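Local coordinates for TetR family transcriptional regulator (Rhodococcus erythropolis, PDB 4ZA6), which probably represses transcription of the quorum-sensing signal degradation gene qsdA, as a TetR-family regulator, at residues Thr53-Met67 with Ser115-Ile127. Numbering follows the deposited sequence.
Sequences TVLAEATERTYRKAM and SIESISASITAEI
Tyr63 and Ile123 interlock as reciprocal knobs into holes, the apolar centre of this helix pair. The Tyr63 ring settles among Ser120, Ile123, Thr124 and Ile127; Ile123 lies over one face of it, with CG2 3.5 Å from Tyr63 CD1, and Ile127 CD1 comes in at the edge. Ile123 in turn fits among Glu60, Tyr63, Arg64 and Met67. Its CG1 stands anti to the carbonyl carbon (chi1 -63°) and, with the chain extended beyond it, CD1 reaches Glu60 CA at 3.6 Å while CG2 turns to the tyrosine. Met67 SD touches Ile127 CD1, and the bend at chi3 swings Met67 CE onto Ile127 CG1 (3.7 Å). Toward the other end the helices close in: Ala56 CB packs 3.8 Å from Ile119 CG2, and Ile116 CD1 packs against Leu55 CB.

Charged groups bridge the flank. Arg64 NH1 donates a nearly straight bond (162°) to Glu126 OE1 at 3.0 Å, met on the syn side of the carboxylate, and NH2 adds a weak one to the same oxygen. NH2 also bonds Glu60 OE2 at 3.1 Å, on that oxygen's anti lone pair. Both bonded oxygens lie near the guanidinium plane and so fix its rotation, while Ile123 CG1 lies over one face. A methionine in place of Arg64 would probably leave Glu60 and Glu126 without their shared counter-charge and lose the salt link across the helices.

The hydroxyls of Thr59, Ser120 and Thr124 each bond the carbonyl four residues back. Thr59 OG1 also bonds a bound methylpentanediol, probably from crystallisation.

The helices run nearly parallel, crossing at -23° with axes 8.4 Å apart. Helix 47-69, following the N-terminal helix-turn-helix region typical of the family, is thereby joined to helix 115-133 of the TetR-like C-terminal domain, as in the all-helical TetR fold.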
loop_
_atom_site.group_PDB
_atom_site.type_symbol
_atom_site.label_atom_id
_atom_site.label_comp_id
_atom_site.label_asym_id
_atom_site.label_seq_id
_atom_site.Cartn_x
_atom_site.Cartn_y
_atom_site.Cartn_z
ATOM N N THR A 53 -1.759 10.129 -0.847
ATOM C CA THR A 53 -0.463 10.278 -1.543
ATOM C C THR A 53 0.662 9.865 -0.631
ATOM O O THR A 53 1.561 9.162 -1.069
ATOM C CB THR A 53 -0.305 11.733 -2.004
ATOM O OG1 THR A 53 -1.397 12.037 -2.867
ATOM C CG2 THR A 53 1.041 12.001 -2.697
ATOM N N VAL A 54 0.611 10.318 0.641
ATOM C CA VAL A 54 1.592 10.049 1.687
ATOM C C VAL A 54 1.676 8.526 1.908
ATOM O O VAL A 54 2.767 7.954 1.901
ATOM C CB VAL A 54 1.197 10.835 2.980
ATOM C CG1 VAL A 54 1.864 10.260 4.237
ATOM C CG2 VAL A 54 1.516 12.329 2.837
ATOM N N LEU A 55 0.517 7.882 2.064
ATOM C CA LEU A 55 0.407 6.439 2.287
ATOM C C LEU A 55 0.787 5.629 1.061
ATOM O O LEU A 55 1.362 4.561 1.217
ATOM C CB LEU A 55 -1.001 6.074 2.769
ATOM C CG LEU A 55 -1.414 6.676 4.111
ATOM C CD1 LEU A 55 -2.865 6.323 4.453
ATOM C CD2 LEU A 55 -0.450 6.266 5.211
ATOM N N ALA A 56 0.504 6.147 -0.150
ATOM C CA ALA A 56 0.883 5.482 -1.404
ATOM C C ALA A 56 2.411 5.479 -1.548
ATOM O O ALA A 56 2.976 4.476 -1.952
ATOM C CB ALA A 56 0.258 6.210 -2.582
ATOM N N GLU A 57 3.085 6.600 -1.214
ATOM C CA GLU A 57 4.552 6.668 -1.297
ATOM C C GLU A 57 5.194 5.697 -0.276
ATOM O O GLU A 57 6.169 5.039 -0.610
ATOM C CB GLU A 57 5.064 8.115 -1.101
ATOM C CG GLU A 57 4.754 9.021 -2.285
ATOM C CD GLU A 57 5.439 10.374 -2.299
ATOM O OE1 GLU A 57 6.252 10.648 -1.388
ATOM O OE2 GLU A 57 5.146 11.170 -3.216
ATOM N N ALA A 58 4.644 5.621 0.949
ATOM C CA ALA A 58 5.090 4.698 2.008
ATOM C C ALA A 58 4.858 3.245 1.546
ATOM O O ALA A 58 5.678 2.382 1.835
ATOM C CB ALA A 58 4.316 4.955 3.293
ATOM N N THR A 59 3.723 2.976 0.842
ATOM C CA THR A 59 3.410 1.653 0.279
ATOM C C THR A 59 4.511 1.235 -0.738
ATOM O O THR A 59 4.998 0.107 -0.691
ATOM C CB THR A 59 2.022 1.669 -0.381
ATOM O OG1 THR A 59 1.027 1.856 0.632
ATOM C CG2 THR A 59 1.725 0.382 -1.163
ATOM N N GLU A 60 4.890 2.141 -1.641
ATOM C CA GLU A 60 5.928 1.893 -2.657
ATOM C C GLU A 60 7.230 1.530 -2.001
ATOM O O GLU A 60 7.803 0.512 -2.356
ATOM C CB GLU A 60 6.076 3.109 -3.598
ATOM C CG GLU A 60 7.226 3.003 -4.589
ATOM C CD GLU A 60 7.071 3.890 -5.812
ATOM O OE1 GLU A 60 6.473 4.984 -5.695
ATOM O OE2 GLU A 60 7.534 3.478 -6.901
ATOM N N ARG A 61 7.680 2.320 -0.995
ATOM C CA ARG A 61 8.915 2.026 -0.236
ATOM C C ARG A 61 8.882 0.621 0.400
ATOM O O ARG A 61 9.866 -0.104 0.332
ATOM C CB ARG A 61 9.164 3.096 0.835
ATOM C CG ARG A 61 9.582 4.458 0.241
ATOM C CD ARG A 61 10.067 5.436 1.309
ATOM N NE ARG A 61 9.051 5.735 2.336
ATOM C CZ ARG A 61 8.193 6.745 2.280
ATOM N NH1 ARG A 61 8.190 7.566 1.238
ATOM N NH2 ARG A 61 7.337 6.949 3.270
ATOM N N THR A 62 7.728 0.212 0.943
ATOM C CA THR A 62 7.520 -1.111 1.557
ATOM C C THR A 62 7.691 -2.221 0.518
ATOM O O THR A 62 8.437 -3.178 0.766
ATOM C CB THR A 62 6.162 -1.142 2.279
ATOM O OG1 THR A 62 6.221 -0.159 3.298
ATOM C CG2 THR A 62 5.842 -2.508 2.912
ATOM N N TYR A 63 7.032 -2.070 -0.650
ATOM C CA TYR A 63 7.088 -3.024 -1.769
ATOM C C TYR A 63 8.521 -3.190 -2.296
ATOM O O TYR A 63 8.962 -4.314 -2.521
ATOM C CB TYR A 63 6.191 -2.533 -2.915
ATOM C CG TYR A 63 4.823 -3.176 -2.969
ATOM C CD1 TYR A 63 4.613 -4.358 -3.680
ATOM C CD2 TYR A 63 3.720 -2.561 -2.393
ATOM C CE1 TYR A 63 3.348 -4.949 -3.751
ATOM C CE2 TYR A 63 2.458 -3.154 -2.435
ATOM C CZ TYR A 63 2.267 -4.324 -3.155
ATOM O OH TYR A 63 1.023 -4.914 -3.208
ATOM N N ARG A 64 9.229 -2.065 -2.517
ATOM C CA ARG A 64 10.592 -2.035 -3.054
ATOM C C ARG A 64 11.560 -2.745 -2.140
ATOM O O ARG A 64 12.460 -3.428 -2.619
ATOM C CB ARG A 64 11.060 -0.583 -3.290
ATOM C CG ARG A 64 10.181 0.211 -4.274
ATOM C CD ARG A 64 10.446 -0.121 -5.725
ATOM N NE ARG A 64 9.597 0.661 -6.626
ATOM C CZ ARG A 64 9.108 0.189 -7.762
ATOM N NH1 ARG A 64 9.365 -1.055 -8.135
ATOM N NH2 ARG A 64 8.339 0.950 -8.527
ATOM N N LYS A 65 11.401 -2.564 -0.828
ATOM C CA LYS A 65 12.250 -3.211 0.170
ATOM C C LYS A 65 11.968 -4.710 0.128
ATOM O O LYS A 65 12.894 -5.497 -0.018
ATOM C CB LYS A 65 11.983 -2.624 1.573
ATOM C CG LYS A 65 12.948 -3.136 2.644
ATOM C CD LYS A 65 12.606 -2.610 4.022
ATOM C CE LYS A 65 13.510 -3.183 5.089
ATOM N NZ LYS A 65 13.178 -2.662 6.443
ATOM N N ALA A 66 10.694 -5.102 0.141
ATOM C CA ALA A 66 10.333 -6.517 0.086
ATOM C C ALA A 66 10.827 -7.199 -1.188
ATOM O O ALA A 66 11.258 -8.337 -1.106
ATOM C CB ALA A 66 8.832 -6.696 0.240
ATOM N N MET A 67 10.788 -6.506 -2.344
ATOM C CA MET A 67 11.258 -7.034 -3.636
ATOM C C MET A 67 12.747 -7.312 -3.643
ATOM O O MET A 67 13.178 -8.257 -4.299
ATOM C CB MET A 67 10.927 -6.070 -4.782
ATOM C CG MET A 67 9.475 -6.085 -5.216
ATOM S SD MET A 67 9.022 -4.572 -6.134
ATOM C CE MET A 67 9.865 -4.870 -7.689
ATOM N N SER A 115 -5.301 6.070 -4.499
ATOM C CA SER A 115 -3.846 6.104 -4.461
ATOM C C SER A 115 -3.138 4.822 -3.988
ATOM O O SER A 115 -2.266 4.302 -4.700
ATOM C CB SER A 115 -3.371 7.338 -3.704
ATOM O OG SER A 115 -3.717 8.507 -4.428
ATOM N N ILE A 116 -3.525 4.294 -2.824
ATOM C CA ILE A 116 -2.926 3.072 -2.260
ATOM C C ILE A 116 -3.107 1.856 -3.185
ATOM O O ILE A 116 -2.108 1.217 -3.526
ATOM C CB ILE A 116 -3.428 2.807 -0.806
ATOM C CG1 ILE A 116 -2.996 3.972 0.140
ATOM C CG2 ILE A 116 -2.908 1.428 -0.286
ATOM C CD1 ILE A 116 -3.717 4.040 1.470
ATOM N N GLU A 117 -4.373 1.539 -3.595
ATOM C CA GLU A 117 -4.621 0.409 -4.496
ATOM C C GLU A 117 -3.929 0.564 -5.851
ATOM O O GLU A 117 -3.466 -0.434 -6.373
ATOM C CB GLU A 117 -6.118 0.099 -4.681
ATOM C CG GLU A 117 -6.785 -0.577 -3.488
ATOM C CD GLU A 117 -8.191 -1.119 -3.714
ATOM O OE1 GLU A 117 -8.878 -0.679 -4.663
ATOM O OE2 GLU A 117 -8.589 -2.036 -2.967
ATOM N N SER A 118 -3.843 1.794 -6.420
ATOM C CA SER A 118 -3.193 2.009 -7.733
ATOM C C SER A 118 -1.713 1.721 -7.718
ATOM O O SER A 118 -1.233 1.063 -8.628
ATOM C CB SER A 118 -3.416 3.431 -8.250
ATOM O OG SER A 118 -4.799 3.664 -8.449
ATOM N N ILE A 119 -0.976 2.229 -6.716
ATOM C CA ILE A 119 0.462 1.964 -6.635
ATOM C C ILE A 119 0.715 0.484 -6.302
ATOM O O ILE A 119 1.595 -0.127 -6.908
ATOM C CB ILE A 119 1.215 2.965 -5.706
ATOM C CG1 ILE A 119 2.767 2.879 -5.883
ATOM C CG2 ILE A 119 0.815 2.797 -4.228
ATOM C CD1 ILE A 119 3.323 3.301 -7.229
ATOM N N SER A 120 -0.093 -0.106 -5.398
ATOM C CA SER A 120 0.034 -1.525 -5.043
ATOM C C SER A 120 -0.150 -2.377 -6.322
ATOM O O SER A 120 0.710 -3.205 -6.616
ATOM C CB SER A 120 -0.991 -1.908 -3.978
ATOM O OG SER A 120 -0.799 -1.156 -2.791
ATOM N N ALA A 121 -1.214 -2.092 -7.122
ATOM C CA ALA A 121 -1.533 -2.796 -8.389
ATOM C C ALA A 121 -0.450 -2.603 -9.486
ATOM O O ALA A 121 -0.093 -3.568 -10.159
ATOM C CB ALA A 121 -2.892 -2.344 -8.908
ATOM N N SER A 122 0.086 -1.386 -9.643
ATOM C CA SER A 122 1.131 -1.118 -10.650
ATOM C C SER A 122 2.482 -1.730 -10.264
ATOM O O SER A 122 3.188 -2.218 -11.141
ATOM C CB SER A 122 1.245 0.379 -10.944
ATOM O OG SER A 122 1.769 1.060 -9.821
ATOM N N ILE A 123 2.840 -1.738 -8.969
ATOM C CA ILE A 123 4.079 -2.412 -8.532
ATOM C C ILE A 123 3.874 -3.919 -8.645
ATOM O O ILE A 123 4.777 -4.609 -9.131
ATOM C CB ILE A 123 4.537 -1.999 -7.108
ATOM C CG1 ILE A 123 4.881 -0.481 -7.051
ATOM C CG2 ILE A 123 5.748 -2.859 -6.667
ATOM C CD1 ILE A 123 5.101 0.071 -5.647
ATOM N N THR A 124 2.669 -4.442 -8.263
ATOM C CA THR A 124 2.403 -5.885 -8.428
ATOM C C THR A 124 2.518 -6.304 -9.916
ATOM O O THR A 124 3.150 -7.305 -10.212
ATOM C CB THR A 124 1.074 -6.327 -7.797
ATOM O OG1 THR A 124 1.050 -5.917 -6.428
ATOM C CG2 THR A 124 0.863 -7.860 -7.890
ATOM N N ALA A 125 1.928 -5.499 -10.834
ATOM C CA ALA A 125 1.962 -5.700 -12.286
ATOM C C ALA A 125 3.428 -5.793 -12.790
ATOM O O ALA A 125 3.743 -6.631 -13.622
ATOM C CB ALA A 125 1.237 -4.539 -12.981
ATOM N N GLU A 126 4.299 -4.938 -12.266
ATOM C CA GLU A 126 5.734 -4.881 -12.583
ATOM C C GLU A 126 6.438 -6.183 -12.118
ATOM O O GLU A 126 7.247 -6.757 -12.864
ATOM C CB GLU A 126 6.341 -3.632 -11.932
ATOM C CG GLU A 126 7.835 -3.460 -12.151
ATOM C CD GLU A 126 8.506 -2.568 -11.127
ATOM O OE1 GLU A 126 7.851 -1.632 -10.610
ATOM O OE2 GLU A 126 9.706 -2.794 -10.862
ATOM N N ILE A 127 6.117 -6.642 -10.900
ATOM C CA ILE A 127 6.635 -7.891 -10.318
ATOM C C ILE A 127 6.220 -9.072 -11.222
ATOM O O ILE A 127 7.051 -9.920 -11.559
ATOM C CB ILE A 127 6.159 -8.093 -8.852
ATOM C CG1 ILE A 127 6.879 -7.128 -7.894
ATOM C CG2 ILE A 127 6.376 -9.548 -8.396
ATOM C CD1 ILE A 127 6.045 -6.723 -6.645
#